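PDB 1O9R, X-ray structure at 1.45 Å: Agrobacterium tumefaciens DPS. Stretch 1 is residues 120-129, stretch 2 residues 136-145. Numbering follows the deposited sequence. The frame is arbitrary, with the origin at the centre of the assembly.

Stretch 1 (120-129) MIRKAIDDSD
Stretch 2 (136-145) TADIFTAASR

Residues 120-129 and 136-145 are both helical throughout, with phi from -58° to -73° and psi from -30° to -47°, and each helix extends beyond its stretch at both ends. The two run nearly antiparallel: their N-to-C directions differ by 163° (signed crossing angle -163°), and the axes approach to 8.2 Å. Register is set by Ile125 CA lying 4.6 Å from Ala137 CA and, toward the other end, Ile121 CA lying 6.0 Å from Ser144 CA. The small side chain of Ala137 accompanies the closer spacing: its CB rests 3.7 Å from Ile125 O and 3.9 Å from Ser128 CB. Together the stretches bury 476 Å².

No hydrogen bond or salt bridge crosses the interface, so the pairing rests on packing, chiefly two interlocking knobs. The CA-to-CB bond of Phe140 (chi1 -78°, chi2 123°) points toward the first helix, and the side chain fills a hole formed by Ile121, Ala124, Ser128 and Ile125. Ala124 CB lies over one face of the Phe140 ring, 3.5 Å from the ring centroid and only 2° off the normal, a nearly ideal CH-pi contact. At the ring edge, Ser128 OG is 3.4 Å from Phe140 CE1, while Ile121 CD1 comes obliquely to within 3.8 Å of Phe140 CD2.

The reciprocal knob is Ile125 (chi1 m, chi2 t). Its CA-to-CB bond points sideways, yet the side chain reaches in among Ala137, Phe140, Thr141 and Ser144: Ile125 CG1 lies 3.7 Å from Phe140 CB, Ile125 CG2 3.5 Å from Thr141 OG1, and Ile125 CD1 3.8 Å from Ser144 CB. The CA-to-CB bond of Ile121 (m, m) points toward the second helix, and its CG2 packs 3.3 Å from Phe140 O and 4.1 Å from Ala143 CB.

The hydroxyls of Ser128 and Thr141 are satisfied within their own helices. Ser128 (m) donates from OG to Ala124 O at 2.9 Å, and Thr141 (m) likewise from OG1 to Ala137 O at 2.8 Å; each hydroxyl thus folds back onto the carbonyl four residues earlier, and both present themselves to the apolar partners above. Ser128 OG also lies 3.4 Å from Thr136 CG2. Arg122 (chi1 t, chi2 t, chi3 -24°) starts away from the second helix but its end turns nearer, leaving NH1 4.2 Å from Ser144 OG, too far for a hydrogen bond; both atoms find partners elsewhere in the structure.

Outside the interface, Lys123 (t, t, t, m) makes a salt bridge along its own helix, with NZ 2.7 Å from Asp127 OD1. Backbone i to i+4 hydrogen bonds, such as Ser144 N to Phe140 O at 2.8 Å, maintain the helical scaffold.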

ATOM      1  N   MET A 120      14.250 -25.410 -24.167  1.00 14.76           N
ATOM      2  CA  MET A 120      13.678 -24.884 -25.393  1.00 14.01           C
ATOM      3  C   MET A 120      13.860 -23.353 -25.448  1.00 14.41           C
ATOM      4  O   MET A 120      14.165 -22.793 -26.528  1.00 16.13           O
ATOM      5  CB  MET A 120      12.179 -25.152 -25.405  1.00 17.87           C
ATOM      6  CG  MET A 120      11.251 -24.434 -26.332  1.00 24.18           C
ATOM      7  SD  MET A 120       9.541 -25.075 -26.246  1.00 30.12           S
ATOM      8  CE  MET A 120       9.979 -26.772 -25.616  1.00 12.91           C
ATOM      9  N   ILE A 121      13.611 -22.688 -24.321  1.00 14.06           N
ATOM     10  CA  ILE A 121      13.709 -21.214 -24.316  1.00 13.62           C
ATOM     11  C   ILE A 121      15.155 -20.815 -24.401  1.00 14.30           C
ATOM     12  O   ILE A 121      15.424 -19.780 -25.062  1.00 15.21           O
ATOM     13  CB  ILE A 121      13.064 -20.733 -22.993  1.00 13.81           C
ATOM     14  CG1 ILE A 121      11.547 -20.995 -22.989  1.00 17.80           C
ATOM     15  CG2 ILE A 121      13.399 -19.265 -22.775  1.00 14.65           C
ATOM     16  CD1 ILE A 121      10.719 -20.385 -24.092  1.00 20.99           C
ATOM     17  N   ARG A 122      16.123 -21.564 -23.867  1.00 13.33           N
ATOM     18  CA  ARG A 122      17.532 -21.270 -24.022  1.00 13.98           C
ATOM     19  C   ARG A 122      17.913 -21.242 -25.512  1.00 15.30           C
ATOM     20  O   ARG A 122      18.612 -20.353 -26.009  1.00 16.33           O
ATOM     21  CB  ARG A 122      18.370 -22.330 -23.275  1.00 15.59           C
ATOM     22  CG  ARG A 122      19.852 -22.066 -23.101  1.00 16.60           C
ATOM     23  CD  ARG A 122      20.651 -23.168 -22.361  1.00 15.96           C
ATOM     24  NE  ARG A 122      19.856 -24.011 -21.466  1.00 15.92           N
ATOM     25  CZ  ARG A 122      19.393 -23.482 -20.314  1.00 14.91           C
ATOM     26  NH1 ARG A 122      19.796 -22.277 -19.876  1.00 15.34           N
ATOM     27  NH2 ARG A 122      18.567 -24.198 -19.559  1.00 14.42           N
ATOM     28  N   LYS A 123      17.426 -22.266 -26.271  1.00 15.67           N
ATOM     29  CA  LYS A 123      17.704 -22.296 -27.723  1.00 16.31           C
ATOM     30  C   LYS A 123      16.979 -21.167 -28.441  1.00 15.06           C
ATOM     31  O   LYS A 123      17.497 -20.594 -29.405  1.00 17.69           O
ATOM     32  CB  LYS A 123      17.217 -23.676 -28.249  1.00 18.82           C
ATOM     33  CG  LYS A 123      17.500 -23.787 -29.772  1.00 22.55           C
ATOM     34  CD  LYS A 123      17.263 -25.249 -30.181  1.00 26.46           C
ATOM     35  CE  LYS A 123      17.688 -25.393 -31.647  1.00 29.50           C
ATOM     36  NZ  LYS A 123      16.704 -24.805 -32.589  1.00 30.19           N
ATOM     37  N   ALA A 124      15.756 -20.797 -27.997  1.00 14.75           N
ATOM     38  CA  ALA A 124      15.016 -19.712 -28.615  1.00 14.49           C
ATOM     39  C   ALA A 124      15.772 -18.401 -28.524  1.00 14.90           C
ATOM     40  O   ALA A 124      15.622 -17.600 -29.471  1.00 15.84           O
ATOM     41  CB  ALA A 124      13.602 -19.581 -28.004  1.00 17.12           C
ATOM     42  N   ILE A 125      16.511 -18.173 -27.415  1.00 14.09           N
ATOM     43  CA  ILE A 125      17.281 -16.914 -27.380  1.00 15.54           C
ATOM     44  C   ILE A 125      18.281 -16.904 -28.570  1.00 16.66           C
ATOM     45  O   ILE A 125      18.311 -15.869 -29.257  1.00 16.60           O
ATOM     46  CB  ILE A 125      18.126 -16.904 -26.114  1.00 14.48           C
ATOM     47  CG1 ILE A 125      17.267 -16.948 -24.834  1.00 14.92           C
ATOM     48  CG2 ILE A 125      19.077 -15.699 -26.090  1.00 16.01           C
ATOM     49  CD1 ILE A 125      18.131 -17.167 -23.587  1.00 13.42           C
ATOM     50  N   ASP A 126      18.961 -18.018 -28.700  1.00 15.85           N
ATOM     51  CA  ASP A 126      20.002 -17.980 -29.797  1.00 17.15           C
ATOM     52  C   ASP A 126      19.338 -17.975 -31.160  1.00 16.92           C
ATOM     53  O   ASP A 126      19.825 -17.231 -32.053  1.00 17.97           O
ATOM     54  CB  ASP A 126      20.863 -19.233 -29.650  1.00 18.78           C
ATOM     55  CG  ASP A 126      21.672 -19.334 -28.388  1.00 21.19           C
ATOM     56  OD1 ASP A 126      21.822 -18.345 -27.622  1.00 23.55           O
ATOM     57  OD2 ASP A 126      22.190 -20.426 -28.073  1.00 26.55           O
ATOM     58  N   ASP A 127      18.264 -18.698 -31.374  1.00 17.14           N
ATOM     59  CA  ASP A 127      17.637 -18.653 -32.720  1.00 16.20           C
ATOM     60  C   ASP A 127      17.114 -17.260 -33.042  1.00 17.58           C
ATOM     61  O   ASP A 127      17.067 -16.842 -34.211  1.00 18.29           O
ATOM     62  CB  ASP A 127      16.560 -19.690 -32.896  1.00 18.33           C
ATOM     63  CG  ASP A 127      17.099 -21.118 -32.863  1.00 20.42           C
ATOM     64  OD1 ASP A 127      16.422 -22.099 -32.559  1.00 21.04           O
ATOM     65  OD2 ASP A 127      18.328 -21.260 -33.137  1.00 21.64           O
ATOM     66  N   SER A 128      16.533 -16.582 -32.024  1.00 15.97           N
ATOM     67  CA  SER A 128      16.033 -15.241 -32.258  1.00 16.04           C
ATOM     68  C   SER A 128      17.155 -14.248 -32.528  1.00 17.35           C
ATOM     69  O   SER A 128      16.942 -13.377 -33.420  1.00 17.77           O
ATOM     70  CB  SER A 128      15.269 -14.724 -31.001  1.00 16.84           C
ATOM     71  OG  SER A 128      14.155 -15.507 -30.742  1.00 17.94           O
ATOM     72  N   ASP A 129      18.252 -14.352 -31.796  1.00 18.89           N
ATOM     73  CA  ASP A 129      19.410 -13.488 -32.061  1.00 21.11           C
ATOM     74  C   ASP A 129      19.939 -13.777 -33.477  1.00 20.74           C
ATOM     75  O   ASP A 129      20.305 -12.855 -34.223  1.00 20.93           O
ATOM     76  CB  ASP A 129      20.541 -13.882 -31.108  1.00 23.23           C
ATOM     77  CG  ASP A 129      21.874 -13.229 -31.424  1.00 29.87           C
ATOM     78  OD1 ASP A 129      22.794 -13.906 -31.942  1.00 35.00           O
ATOM     79  OD2 ASP A 129      21.996 -12.036 -31.188  1.00 31.45           O
ATOM     80  N   THR A 136      13.201  -9.661 -29.407  1.00 14.52           N
ATOM     81  CA  THR A 136      12.565 -10.921 -29.118  1.00 13.94           C
ATOM     82  C   THR A 136      13.541 -11.790 -28.328  1.00 14.99           C
ATOM     83  O   THR A 136      13.167 -12.476 -27.380  1.00 14.33           O
ATOM     84  CB  THR A 136      12.220 -11.707 -30.402  1.00 12.95           C
ATOM     85  OG1 THR A 136      11.220 -10.953 -31.038  1.00 14.69           O
ATOM     86  CG2 THR A 136      11.760 -13.135 -30.023  1.00 14.53           C
ATOM     87  N   ALA A 137      14.848 -11.772 -28.632  1.00 13.24           N
ATOM     88  CA  ALA A 137      15.785 -12.576 -27.851  1.00 14.72           C
ATOM     89  C   ALA A 137      15.759 -12.123 -26.379  1.00 14.57           C
ATOM     90  O   ALA A 137      15.900 -12.992 -25.518  1.00 14.87           O
ATOM     91  CB  ALA A 137      17.222 -12.486 -28.423  1.00 15.51           C
ATOM     92  N   ASP A 138      15.568 -10.833 -26.112  1.00 13.86           N
ATOM     93  CA  ASP A 138      15.516 -10.392 -24.714  1.00 16.37           C
ATOM     94  C   ASP A 138      14.277 -10.915 -24.012  1.00 14.53           C
ATOM     95  O   ASP A 138      14.377 -11.255 -22.814  1.00 14.35           O
ATOM     96  CB  ASP A 138      15.476  -8.853 -24.776  1.00 14.79           C
ATOM     97  CG  ASP A 138      15.569  -8.256 -23.361  1.00 15.63           C
ATOM     98  OD1 ASP A 138      14.564  -7.687 -22.884  1.00 15.14           O
ATOM     99  OD2 ASP A 138      16.639  -8.393 -22.761  1.00 15.20           O
ATOM    100  N   ILE A 139      13.167 -11.040 -24.711  1.00 13.39           N
ATOM    101  CA  ILE A 139      11.937 -11.613 -24.116  1.00 13.30           C
ATOM    102  C   ILE A 139      12.253 -13.040 -23.699  1.00 13.42           C
ATOM    103  O   ILE A 139      11.864 -13.506 -22.596  1.00 14.15           O
ATOM    104  CB  ILE A 139      10.779 -11.545 -25.124  1.00 12.68           C
ATOM    105  CG1 ILE A 139      10.282 -10.093 -25.190  1.00 13.91           C
ATOM    106  CG2 ILE A 139       9.633 -12.502 -24.723  1.00 12.78           C
ATOM    107  CD1 ILE A 139       9.373  -9.839 -26.402  1.00 16.51           C
ATOM    108  N   PHE A 140      12.955 -13.799 -24.587  1.00 13.59           N
ATOM    109  CA  PHE A 140      13.247 -15.189 -24.224  1.00 12.08           C
ATOM    110  C   PHE A 140      14.323 -15.236 -23.141  1.00 13.44           C
ATOM    111  O   PHE A 140      14.323 -16.166 -22.308  1.00 13.36           O
ATOM    112  CB  PHE A 140      13.740 -15.980 -25.464  1.00 13.33           C
ATOM    113  CG  PHE A 140      12.628 -16.397 -26.381  1.00 12.52           C
ATOM    114  CD1 PHE A 140      12.683 -15.990 -27.722  1.00 14.70           C
ATOM    115  CD2 PHE A 140      11.594 -17.211 -25.947  1.00 15.63           C
ATOM    116  CE1 PHE A 140      11.695 -16.404 -28.594  1.00 15.80           C
ATOM    117  CE2 PHE A 140      10.622 -17.593 -26.835  1.00 15.05           C
ATOM    118  CZ  PHE A 140      10.669 -17.206 -28.176  1.00 14.21           C
ATOM    119  N   THR A 141      15.262 -14.267 -23.062  1.00 13.15           N
ATOM    120  CA  THR A 141      16.260 -14.244 -22.035  1.00 12.56           C
ATOM    121  C   THR A 141      15.645 -14.024 -20.659  1.00 13.56           C
ATOM    122  O   THR A 141      16.020 -14.665 -19.677  1.00 14.30           O
ATOM    123  CB  THR A 141      17.321 -13.207 -22.343  1.00 13.82           C
ATOM    124  OG1 THR A 141      17.939 -13.507 -23.600  1.00 14.61           O
ATOM    125  CG2 THR A 141      18.436 -13.251 -21.293  1.00 17.11           C
ATOM    126  N   ALA A 142      14.691 -13.100 -20.608  1.00 13.22           N
ATOM    127  CA  ALA A 142      14.008 -12.885 -19.292  1.00 13.96           C
ATOM    128  C   ALA A 142      13.288 -14.159 -18.888  1.00 14.39           C
ATOM    129  O   ALA A 142      13.312 -14.519 -17.696  1.00 14.59           O
ATOM    130  CB  ALA A 142      13.035 -11.707 -19.436  1.00 15.42           C
ATOM    131  N   ALA A 143      12.647 -14.830 -19.849  1.00 12.46           N
ATOM    132  CA  ALA A 143      11.948 -16.078 -19.520  1.00 12.84           C
ATOM    133  C   ALA A 143      12.921 -17.120 -19.040  1.00 12.56           C
ATOM    134  O   ALA A 143      12.687 -17.920 -18.127  1.00 13.60           O
ATOM    135  CB  ALA A 143      11.106 -16.584 -20.710  1.00 13.43           C
ATOM    136  N   SER A 144      14.101 -17.230 -19.707  1.00 13.17           N
ATOM    137  CA  SER A 144      15.115 -18.194 -19.361  1.00 14.12           C
ATOM    138  C   SER A 144      15.604 -17.995 -17.939  1.00 15.45           C
ATOM    139  O   SER A 144      15.828 -18.973 -17.226  1.00 14.32           O
ATOM    140  CB  SER A 144      16.319 -17.960 -20.344  1.00 13.36           C
ATOM    141  OG  SER A 144      17.377 -18.845 -20.060  1.00 14.85           O
ATOM    142  N   ARG A 145      15.820 -16.721 -17.547  1.00 13.49           N
ATOM    143  CA  ARG A 145      16.284 -16.522 -16.178  1.00 13.42           C
ATOM    144  C   ARG A 145      15.293 -17.077 -15.163  1.00 14.65           C
ATOM    145  O   ARG A 145      15.662 -17.787 -14.205  1.00 13.82           O
ATOM    146  CB  ARG A 145      16.362 -14.999 -15.930  1.00 14.11           C
ATOM    147  CG  ARG A 145      17.694 -14.534 -16.497  1.00 15.42           C
ATOM    148  CD  ARG A 145      17.981 -13.085 -16.319  1.00 16.30           C
ATOM    149  NE  ARG A 145      18.019 -12.765 -14.866  1.00 16.13           N
ATOM    150  CZ  ARG A 145      18.180 -11.490 -14.520  1.00 14.81           C
ATOM    151  NH1 ARG A 145      18.400 -10.494 -15.348  1.00 15.62           N
ATOM    152  NH2 ARG A 145      18.132 -11.262 -13.182  1.00 14.90           N
TER